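Local coordinates for TIR protein (Paracoccus denitrificans PD1222, PDB 3H16), which is a bacterial TIR-domain protein of unstated function, built on a parallel beta sheet flanked by helices, at residues B[30-35]-B[51-56]; B[81-86]-B[118-123]; B[96-101]-B[107-112]. One frame throughout, in Å; residues are numbered along the deposited sequence.

Interaction 1. Residues B[30-35]-B[51-56]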
loop_
_atom_site.group_PDB
_atom_site.type_symbol
_atom_site.label_atom_id
_atom_site.label_comp_id
_atom_site.label_asym_id
_atom_site.label_seq_id
_atom_site.Cartn_x
_atom_site.Cartn_y
_atom_site.Cartn_z
ATOM N N GLU B 30 -5.997 -2.647 -27.020
ATOM C CA GLU B 30 -5.821 -1.262 -27.422
ATOM C C GLU B 30 -4.721 -0.541 -26.643
ATOM O O GLU B 30 -4.144 0.420 -27.138
ATOM C CB GLU B 30 -7.148 -0.511 -27.269
ATOM C CG GLU B 30 -8.299 -1.141 -28.055
ATOM C CD GLU B 30 -9.189 -2.029 -27.201
ATOM O OE1 GLU B 30 -8.667 -2.826 -26.393
ATOM O OE2 GLU B 30 -10.424 -1.935 -27.345
ATOM N N ASP B 31 -4.423 -0.998 -25.430
ATOM C CA ASP B 31 -3.390 -0.350 -24.629
ATOM C C ASP B 31 -2.008 -0.973 -24.756
ATOM O O ASP B 31 -1.059 -0.465 -24.166
ATOM C CB ASP B 31 -3.776 -0.320 -23.145
ATOM C CG ASP B 31 -4.972 0.567 -22.877
ATOM O OD1 ASP B 31 -5.034 1.682 -23.443
ATOM O OD2 ASP B 31 -5.850 0.159 -22.091
ATOM N N LYS B 32 -1.885 -2.062 -25.513
ATOM C CA LYS B 32 -0.584 -2.709 -25.678
ATOM C C LYS B 32 0.413 -1.797 -26.370
ATOM O O LYS B 32 1.484 -1.500 -25.834
ATOM C CB LYS B 32 -0.686 -4.003 -26.490
ATOM C CG LYS B 32 0.690 -4.595 -26.809
ATOM C CD LYS B 32 0.627 -5.834 -27.690
ATOM C CE LYS B 32 0.412 -7.104 -26.878
ATOM N NZ LYS B 32 0.492 -8.335 -27.718
ATOM N N ALA B 33 0.048 -1.363 -27.567
ATOM C CA ALA B 33 0.895 -0.500 -28.372
ATOM C C ALA B 33 1.595 0.595 -27.586
ATOM O O ALA B 33 2.815 0.578 -27.447
ATOM C CB ALA B 33 0.072 0.121 -29.498
ATOM N N ASP B 34 0.817 1.532 -27.059
ATOM C CA ASP B 34 1.358 2.675 -26.331
ATOM C C ASP B 34 1.829 2.489 -24.888
ATOM O O ASP B 34 3.032 2.540 -24.615
ATOM C CB ASP B 34 0.343 3.820 -26.372
ATOM C CG ASP B 34 -0.977 3.446 -25.724
ATOM O OD1 ASP B 34 -1.540 2.390 -26.087
ATOM O OD2 ASP B 34 -1.452 4.205 -24.853
ATOM N N PHE B 35 0.886 2.278 -23.974
ATOM C CA PHE B 35 1.188 2.158 -22.545
ATOM C C PHE B 35 1.951 0.933 -22.057
ATOM O O PHE B 35 3.078 1.038 -21.576
ATOM C CB PHE B 35 -0.107 2.278 -21.732
ATOM C CG PHE B 35 0.112 2.371 -20.248
ATOM C CD1 PHE B 35 0.767 3.466 -19.694
ATOM C CD2 PHE B 35 -0.327 1.356 -19.404
ATOM C CE1 PHE B 35 0.985 3.550 -18.322
ATOM C CE2 PHE B 35 -0.114 1.432 -18.028
ATOM C CZ PHE B 35 0.546 2.536 -17.488
ATOM N N TRP B 51 6.426 -10.346 -18.852
ATOM C CA TRP B 51 5.780 -10.895 -20.038
ATOM C C TRP B 51 4.354 -10.353 -20.076
ATOM O O TRP B 51 3.749 -10.095 -19.034
ATOM C CB TRP B 51 5.823 -12.438 -20.087
ATOM C CG TRP B 51 5.066 -13.222 -19.064
ATOM C CD1 TRP B 51 4.849 -12.885 -17.769
ATOM C CD2 TRP B 51 4.543 -14.553 -19.225
ATOM N NE1 TRP B 51 4.229 -13.919 -17.106
ATOM C CE2 TRP B 51 4.029 -14.954 -17.976
ATOM C CE3 TRP B 51 4.463 -15.444 -20.304
ATOM C CZ2 TRP B 51 3.437 -16.209 -17.771
ATOM C CZ3 TRP B 51 3.873 -16.693 -20.102
ATOM C CH2 TRP B 51 3.367 -17.060 -18.841
ATOM N N TYR B 52 3.840 -10.141 -21.282
ATOM C CA TYR B 52 2.502 -9.585 -21.458
ATOM C C TYR B 52 1.954 -9.768 -22.876
ATOM O O TYR B 52 0.785 -9.486 -23.129
ATOM C CB TYR B 52 2.524 -8.089 -21.159
ATOM C CG TYR B 52 3.432 -7.327 -22.094
ATOM C CD1 TYR B 52 4.812 -7.322 -21.898
ATOM C CD2 TYR B 52 2.918 -6.649 -23.202
ATOM C CE1 TYR B 52 5.665 -6.664 -22.779
ATOM C CE2 TYR B 52 3.764 -5.984 -24.095
ATOM C CZ TYR B 52 5.139 -5.996 -23.874
ATOM O OH TYR B 52 5.994 -5.346 -24.738
ATOM N N ASP B 53 2.788 -10.225 -23.800
ATOM C CA ASP B 53 2.340 -10.395 -25.169
ATOM C C ASP B 53 1.107 -11.291 -25.311
ATOM O O ASP B 53 0.213 -10.996 -26.105
ATOM C CB ASP B 53 3.475 -10.933 -26.026
ATOM C CG ASP B 53 3.135 -10.916 -27.492
ATOM O OD1 ASP B 53 2.862 -9.816 -28.017
ATOM O OD2 ASP B 53 3.132 -12.002 -28.117
ATOM N N ASP B 54 1.056 -12.381 -24.547
ATOM C CA ASP B 54 -0.082 -13.295 -24.605
ATOM C C ASP B 54 -1.085 -12.953 -23.523
ATOM O O ASP B 54 -1.737 -13.838 -22.961
ATOM C CB ASP B 54 0.369 -14.750 -24.423
ATOM C CG ASP B 54 0.887 -15.379 -25.714
ATOM O OD1 ASP B 54 1.127 -16.602 -25.705
ATOM O OD2 ASP B 54 1.055 -14.667 -26.732
ATOM N N PHE B 55 -1.206 -11.664 -23.230
ATOM C CA PHE B 55 -2.124 -11.216 -22.201
ATOM C C PHE B 55 -2.990 -10.044 -22.638
ATOM O O PHE B 55 -3.612 -9.381 -21.800
ATOM C CB PHE B 55 -1.346 -10.866 -20.938
ATOM C CG PHE B 55 -0.736 -12.059 -20.261
ATOM C CD1 PHE B 55 -1.515 -12.902 -19.474
ATOM C CD2 PHE B 55 0.615 -12.358 -20.430
ATOM C CE1 PHE B 55 -0.962 -14.027 -18.864
ATOM C CE2 PHE B 55 1.182 -13.489 -19.822
ATOM C CZ PHE B 55 0.391 -14.320 -19.041
ATOM N N SER B 56 -3.031 -9.793 -23.945
ATOM C CA SER B 56 -3.871 -8.726 -24.488
ATOM C C SER B 56 -5.287 -9.282 -24.456
ATOM O O SER B 56 -5.502 -10.457 -24.746
ATOM C CB SER B 56 -3.488 -8.413 -25.925
ATOM O OG SER B 56 -2.104 -8.161 -26.021
#

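Interaction 2. Residues B[81-86]-B[118-123]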
loop_
_atom_site.group_PDB
_atom_site.type_symbol
_atom_site.label_atom_id
_atom_site.label_comp_id
_atom_site.label_asym_id
_atom_site.label_seq_id
_atom_site.Cartn_x
_atom_site.Cartn_y
_atom_site.Cartn_z
ATOM N N LEU B 81 -6.095 -0.691 -15.624
ATOM C CA LEU B 81 -7.501 -0.311 -15.595
ATOM C C LEU B 81 -7.724 0.987 -16.354
ATOM O O LEU B 81 -7.466 2.070 -15.844
ATOM C CB LEU B 81 -7.998 -0.173 -14.151
ATOM C CG LEU B 81 -7.991 -1.438 -13.284
ATOM C CD1 LEU B 81 -8.652 -1.136 -11.951
ATOM C CD2 LEU B 81 -8.741 -2.561 -13.982
ATOM N N SER B 82 -8.203 0.868 -17.586
ATOM C CA SER B 82 -8.476 2.034 -18.421
ATOM C C SER B 82 -9.857 1.910 -19.060
ATOM O O SER B 82 -10.516 0.870 -18.964
ATOM C CB SER B 82 -7.446 2.125 -19.533
ATOM O OG SER B 82 -7.657 1.065 -20.452
ATOM N N THR B 83 -10.281 2.974 -19.731
ATOM C CA THR B 83 -11.567 2.975 -20.408
ATOM C C THR B 83 -11.658 1.778 -21.345
ATOM O O THR B 83 -12.700 1.128 -21.412
ATOM C CB THR B 83 -11.754 4.249 -21.233
ATOM O OG1 THR B 83 -11.723 5.380 -20.360
ATOM C CG2 THR B 83 -13.084 4.224 -21.973
ATOM N N HIS B 84 -10.570 1.508 -22.069
ATOM C CA HIS B 84 -10.491 0.386 -23.015
ATOM C C HIS B 84 -10.729 -0.950 -22.347
ATOM O O HIS B 84 -11.375 -1.830 -22.912
ATOM C CB HIS B 84 -9.118 0.330 -23.689
ATOM C CG HIS B 84 -8.863 1.456 -24.635
ATOM N ND1 HIS B 84 -9.643 1.678 -25.750
ATOM C CD2 HIS B 84 -7.915 2.421 -24.636
ATOM C CE1 HIS B 84 -9.185 2.732 -26.399
ATOM N NE2 HIS B 84 -8.138 3.201 -25.744
ATOM N N PHE B 85 -10.181 -1.115 -21.150
ATOM C CA PHE B 85 -10.365 -2.366 -20.439
ATOM C C PHE B 85 -11.788 -2.406 -19.892
ATOM O O PHE B 85 -12.364 -3.484 -19.711
ATOM C CB PHE B 85 -9.330 -2.488 -19.323
ATOM C CG PHE B 85 -9.530 -3.677 -18.432
ATOM C CD1 PHE B 85 -10.379 -3.604 -17.333
ATOM C CD2 PHE B 85 -8.844 -4.862 -18.669
ATOM C CE1 PHE B 85 -10.536 -4.686 -16.481
ATOM C CE2 PHE B 85 -8.994 -5.957 -17.821
ATOM C CZ PHE B 85 -9.843 -5.868 -16.721
ATOM N N PHE B 86 -12.363 -1.232 -19.642
ATOM C CA PHE B 86 -13.729 -1.173 -19.125
ATOM C C PHE B 86 -14.764 -1.450 -20.212
ATOM O O PHE B 86 -15.760 -2.133 -19.967
ATOM C CB PHE B 86 -14.033 0.191 -18.496
ATOM C CG PHE B 86 -13.228 0.492 -17.264
ATOM C CD1 PHE B 86 -12.678 -0.533 -16.504
ATOM C CD2 PHE B 86 -13.068 1.805 -16.833
ATOM C CE1 PHE B 86 -11.977 -0.253 -15.322
ATOM C CE2 PHE B 86 -12.376 2.095 -15.660
ATOM C CZ PHE B 86 -11.829 1.058 -14.901
ATOM N N LYS B 118 -12.614 8.270 -11.222
ATOM C CA LYS B 118 -13.106 7.401 -10.155
ATOM C C LYS B 118 -14.567 7.003 -10.405
ATOM O O LYS B 118 -14.948 5.844 -10.215
ATOM C CB LYS B 118 -12.980 8.133 -8.817
ATOM C CG LYS B 118 -13.163 7.274 -7.583
ATOM C CD LYS B 118 -12.870 8.093 -6.332
ATOM C CE LYS B 118 -12.955 7.256 -5.073
ATOM N NZ LYS B 118 -12.723 8.099 -3.869
ATOM N N ASP B 119 -15.382 7.965 -10.829
ATOM C CA ASP B 119 -16.792 7.690 -11.102
ATOM C C ASP B 119 -16.855 6.670 -12.216
ATOM O O ASP B 119 -17.710 5.788 -12.220
ATOM C CB ASP B 119 -17.534 8.969 -11.528
ATOM C CG ASP B 119 -17.855 9.885 -10.351
ATOM O OD1 ASP B 119 -17.666 11.119 -10.475
ATOM O OD2 ASP B 119 -18.302 9.365 -9.306
ATOM N N GLU B 120 -15.927 6.802 -13.157
ATOM C CA GLU B 120 -15.840 5.897 -14.293
ATOM C C GLU B 120 -15.524 4.496 -13.769
ATOM O O GLU B 120 -16.124 3.505 -14.196
ATOM C CB GLU B 120 -14.733 6.368 -15.226
ATOM C CG GLU B 120 -14.969 6.083 -16.679
ATOM C CD GLU B 120 -13.821 6.560 -17.537
ATOM O OE1 GLU B 120 -13.416 7.736 -17.398
ATOM O OE2 GLU B 120 -13.324 5.756 -18.353
ATOM N N VAL B 121 -14.584 4.426 -12.832
ATOM C CA VAL B 121 -14.192 3.157 -12.241
ATOM C C VAL B 121 -15.405 2.559 -11.525
ATOM O O VAL B 121 -15.802 1.433 -11.812
ATOM C CB VAL B 121 -13.003 3.358 -11.270
ATOM C CG1 VAL B 121 -12.605 2.048 -10.610
ATOM C CG2 VAL B 121 -11.830 3.913 -12.036
ATOM N N ALA B 122 -16.012 3.320 -10.620
ATOM C CA ALA B 122 -17.197 2.838 -9.911
ATOM C C ALA B 122 -18.249 2.272 -10.862
ATOM O O ALA B 122 -18.890 1.269 -10.544
ATOM C CB ALA B 122 -17.819 3.960 -9.065
ATOM N N SER B 123 -18.440 2.919 -12.012
ATOM C CA SER B 123 -19.420 2.460 -12.999
ATOM C C SER B 123 -19.096 1.052 -13.482
ATOM O O SER B 123 -19.989 0.232 -13.711
ATOM C CB SER B 123 -19.461 3.394 -14.202
ATOM O OG SER B 123 -20.215 4.552 -13.914
#

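Interaction 3. Residues B[96-101]-B[107-112]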
loop_
_atom_site.group_PDB
_atom_site.type_symbol
_atom_site.label_atom_id
_atom_site.label_comp_id
_atom_site.label_asym_id
_atom_site.label_seq_id
_atom_site.Cartn_x
_atom_site.Cartn_y
_atom_site.Cartn_z
ATOM N N ASP B 96 -14.277 -11.268 -10.506
ATOM C CA ASP B 96 -14.020 -11.870 -9.193
ATOM C C ASP B 96 -12.607 -12.374 -8.875
ATOM O O ASP B 96 -12.130 -12.209 -7.750
ATOM C CB ASP B 96 -15.024 -13.004 -8.922
ATOM C CG ASP B 96 -16.458 -12.498 -8.733
ATOM O OD1 ASP B 96 -16.639 -11.331 -8.316
ATOM O OD2 ASP B 96 -17.401 -13.280 -8.987
ATOM N N GLY B 97 -11.939 -12.995 -9.841
ATOM C CA GLY B 97 -10.602 -13.497 -9.576
ATOM C C GLY B 97 -9.571 -12.394 -9.405
ATOM O O GLY B 97 -8.556 -12.569 -8.729
ATOM N N LEU B 98 -9.854 -11.249 -10.015
ATOM C CA LEU B 98 -8.972 -10.089 -9.997
ATOM C C LEU B 98 -8.798 -9.437 -8.628
ATOM O O LEU B 98 -8.113 -8.422 -8.505
ATOM C CB LEU B 98 -9.506 -9.057 -10.988
ATOM C CG LEU B 98 -8.523 -8.169 -11.745
ATOM C CD1 LEU B 98 -7.490 -9.026 -12.475
ATOM C CD2 LEU B 98 -9.297 -7.320 -12.739
ATOM N N PHE B 99 -9.406 -10.008 -7.596
ATOM C CA PHE B 99 -9.301 -9.420 -6.264
ATOM C C PHE B 99 -8.570 -10.306 -5.270
ATOM O O PHE B 99 -8.009 -9.815 -4.290
ATOM C CB PHE B 99 -10.695 -9.108 -5.712
ATOM C CG PHE B 99 -11.535 -8.262 -6.621
ATOM C CD1 PHE B 99 -11.076 -7.027 -7.066
ATOM C CD2 PHE B 99 -12.787 -8.705 -7.038
ATOM C CE1 PHE B 99 -11.853 -6.244 -7.915
ATOM C CE2 PHE B 99 -13.571 -7.935 -7.884
ATOM C CZ PHE B 99 -13.104 -6.700 -8.326
ATOM N N GLN B 100 -8.579 -11.609 -5.531
ATOM C CA GLN B 100 -7.952 -12.587 -4.654
ATOM C C GLN B 100 -6.790 -12.039 -3.824
ATOM O O GLN B 100 -5.907 -11.343 -4.332
ATOM C CB GLN B 100 -7.492 -13.793 -5.468
ATOM C CG GLN B 100 -7.217 -15.017 -4.622
ATOM C CD GLN B 100 -6.946 -16.243 -5.458
ATOM O OE1 GLN B 100 -5.985 -16.282 -6.230
ATOM N NE2 GLN B 100 -7.793 -17.255 -5.314
ATOM N N LEU B 101 -6.814 -12.354 -2.535
ATOM C CA LEU B 101 -5.779 -11.909 -1.610
ATOM C C LEU B 101 -4.970 -13.097 -1.085
ATOM O O LEU B 101 -5.460 -14.228 -1.042
ATOM C CB LEU B 101 -6.418 -11.161 -0.435
ATOM C CG LEU B 101 -6.115 -9.667 -0.271
ATOM C CD1 LEU B 101 -6.450 -8.912 -1.549
ATOM C CD2 LEU B 101 -6.918 -9.125 0.900
ATOM N N SER B 107 -2.364 -8.602 -2.271
ATOM C CA SER B 107 -2.914 -9.238 -3.459
ATOM C C SER B 107 -1.793 -9.491 -4.450
ATOM O O SER B 107 -0.793 -8.780 -4.451
ATOM C CB SER B 107 -3.971 -8.336 -4.102
ATOM O OG SER B 107 -3.441 -7.052 -4.394
ATOM N N ARG B 108 -1.952 -10.512 -5.284
ATOM C CA ARG B 108 -0.930 -10.818 -6.277
ATOM C C ARG B 108 -1.247 -10.091 -7.572
ATOM O O ARG B 108 -0.511 -10.192 -8.550
ATOM C CB ARG B 108 -0.839 -12.329 -6.524
ATOM C CG ARG B 108 -0.188 -13.117 -5.391
ATOM C CD ARG B 108 -0.146 -14.598 -5.719
ATOM N NE ARG B 108 0.773 -14.895 -6.812
ATOM C CZ ARG B 108 0.790 -16.045 -7.479
ATOM N NH1 ARG B 108 -0.068 -17.004 -7.165
ATOM N NH2 ARG B 108 1.672 -16.242 -8.450
ATOM N N ILE B 109 -2.351 -9.356 -7.571
ATOM C CA ILE B 109 -2.741 -8.587 -8.740
ATOM C C ILE B 109 -2.795 -7.108 -8.379
ATOM O O ILE B 109 -3.647 -6.661 -7.608
ATOM C CB ILE B 109 -4.102 -9.041 -9.290
ATOM C CG1 ILE B 109 -3.994 -10.485 -9.775
ATOM C CG2 ILE B 109 -4.525 -8.146 -10.445
ATOM C CD1 ILE B 109 -5.266 -11.018 -10.380
ATOM N N LEU B 110 -1.855 -6.359 -8.943
ATOM C CA LEU B 110 -1.752 -4.937 -8.698
ATOM C C LEU B 110 -2.395 -4.177 -9.831
ATOM O O LEU B 110 -2.017 -4.327 -10.997
ATOM C CB LEU B 110 -0.281 -4.544 -8.562
ATOM C CG LEU B 110 0.490 -5.361 -7.516
ATOM C CD1 LEU B 110 1.918 -4.885 -7.450
ATOM C CD2 LEU B 110 -0.170 -5.210 -6.151
ATOM N N PRO B 111 -3.410 -3.369 -9.512
ATOM C CA PRO B 111 -4.096 -2.585 -10.542
ATOM C C PRO B 111 -3.435 -1.223 -10.736
ATOM O O PRO B 111 -2.856 -0.662 -9.803
ATOM C CB PRO B 111 -5.513 -2.456 -9.982
ATOM C CG PRO B 111 -5.257 -2.308 -8.519
ATOM C CD PRO B 111 -4.164 -3.350 -8.244
ATOM N N ILE B 112 -3.517 -0.697 -11.949
ATOM C CA ILE B 112 -2.951 0.610 -12.244
ATOM C C ILE B 112 -4.007 1.387 -13.015
ATOM O O ILE B 112 -4.325 1.030 -14.152
ATOM C CB ILE B 112 -1.692 0.509 -13.126
ATOM C CG1 ILE B 112 -0.602 -0.280 -12.406
ATOM C CG2 ILE B 112 -1.189 1.894 -13.471
ATOM C CD1 ILE B 112 0.707 -0.345 -13.185
HETATM O O HOH W 1 -2.678 -16.426 -6.115
#

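Interaction 1. Residues B[30-35]-B[51-56]
Lys32 and Ser56 mark the closest approach of the two backbones, their CA atoms 7.0 Å apart. Residues 30-35 carry the start of helix 32-45, while residues 51-56 belong to a broken strand that makes a turn between Tyr52 and Phe55, held by Phe55 N donating to Tyr52 O at 3.0 Å. Side chains, not paired backbones, bridge the gap, and Lys32 does nearly all of the bridging. It leaves the helix with CG anti to the backbone N (chi1 173°), runs straight through CD, then bends at chi3 to -86°, which swings its ammonium group onto Asp53. There NZ is gripped twice by one residue. It forms a salt bridge with Asp53 OD1 at 2.8 Å, coming in from above the carboxylate plane by about 50°. It also donates to the backbone Asp53 O at 3.1 Å, this time in the carbonyl plane and on a lone pair. The carboxylate and the peptide oxygen together probably favour the charged lysine at this exposed edge. Nearer the helix, Lys32 CG lies 4.3 Å from Tyr52 CE2, at the edge of the ring and close to its plane. Within residues 51-56, Phe55 CE2 sits 3.5 Å above the Trp51 ring, over its centre, while Tyr52 packs onto Val36 and Ala40 of the helix. The contact thus ties the start of the helix to the following strand in the beta-alpha-beta crossover of strand 21-28, helix 32-45 and strand 50-57, a unit characteristic of the TIR fold.

Interaction 2. Residues B[81-86]-B[118-123]
Phe86, the last residue of the short helix 83-86, reaches across to Val121 and Glu120 of helix 118-124. Its CB already points toward that helix, and CG is anti to the carbonyl carbon (chi1 -65°), which carries the ring across the gap. On one flank of the ring, CD1 lies in plane at the edge of the neighbouring Phe85 ring. On the other, CD2 comes 4.2 Å from Glu120 OE2, an oxygen near the ring plane at the edge. Further out, CE2 meets Val121 CA at 4.0 Å, and the terminal CZ touches Val121 CG2, also at 4.0 Å. Ser82 O lies 3.2 Å above one face, offset toward the rim; the same oxygen accepts from Phe86 N.

The polar part of the contact lies beside this. Thr83 OG1 donates to Glu120 OE2 at 2.6 Å, and OE2 receives it on its syn lone pair, with the two side chains crossing at about a right angle. Glu120 is extended beyond CG, enough to span the distance, and OE2 also approaches Thr83 CB. Ser82 caps helix 83-86 through a weak bond from Phe85 N.

Around the pair, Phe86 stacks on Phe124, Val121 packs against Trp113 of strand 109-113 and Met128 of helix 126-129, and Val116 in the intervening loop touches both Phe86 and Val121.

Interaction 3. Residues B[96-101]-B[107-112]
Leu98 and Ile109 meet with their side chains crossing at about a right angle. One methyl of the leucine does the touching: Leu98 CD1 lies 3.6 Å from Ile109 CD1 and 3.7 Å from Ile109 CG2, so both arms of the isoleucine close on it. With CG1 anti to the carbonyl carbon (chi1 -64°) and CG2 anti to the backbone N, both branches face the leucine. The CD1 atom of Ile109 also rests against the backbone of the 3-10 turn, 3.8 Å from Leu98 CA. Ile67 of helix 63-73 also touches both side chains, and Val79 of strand 74-81 touches Leu98.

The layout is that of the TIR alpha/beta fold: residues 96-101 form a short 3-10 turn and loop following helix 92-95, and the chain then returns to enter strand 109-113, which lies parallel to strand 74-81 in the sheet. Leu98 of the 3-10 turn thus packs against Ile109 at the start of the strand.

Closer to the turn, Leu101 bends its end back although its CB points away, bringing CD1 to 3.6 Å from Ser107 CB. Gln100 O meets the same Ser107 CB from the loop side, also at 3.6 Å. The serine hydroxyl is turned to the strand that follows, donating to Ile109 O at 3.2 Å from well above the carbonyl plane (56°). A water links the two segments, accepting from Arg108 NH1 at 2.9 Å and making a weak bond to Gln100 OE1, while the rest of the guanidinium group is held by backbone oxygens, NE on Arg75 O and NH2 on Leu71 O. Leu101 packs on Asp119 of the second subunit, and Ser107 on Ser123 of that subunit.

Overall arrangement
All three contacts lie in one TIR domain. Interaction 1 closes before interaction 2 opens along the chain, and interaction 3 is nested inside the loop that interaction 2 closes. The centres of interactions 1 and 2 are about 18 Å apart, yet Asp31 OD2, just ahead of helix 32-45, probably hydrogen-bonds Ser82 OG, the N-cap of helix 83-86. Interactions 2 and 3, with centres about 16 Å apart, join through a probable hydrogen bond from Leu81 N to Ile112 O and Leu81 packing on Pro111. Interactions 1 and 3 involve strands 50-57 and 109-113 of one sheet, on opposite sides of the chain's centre; interaction 2 joins two helices that follow strands 74-81 and 109-113.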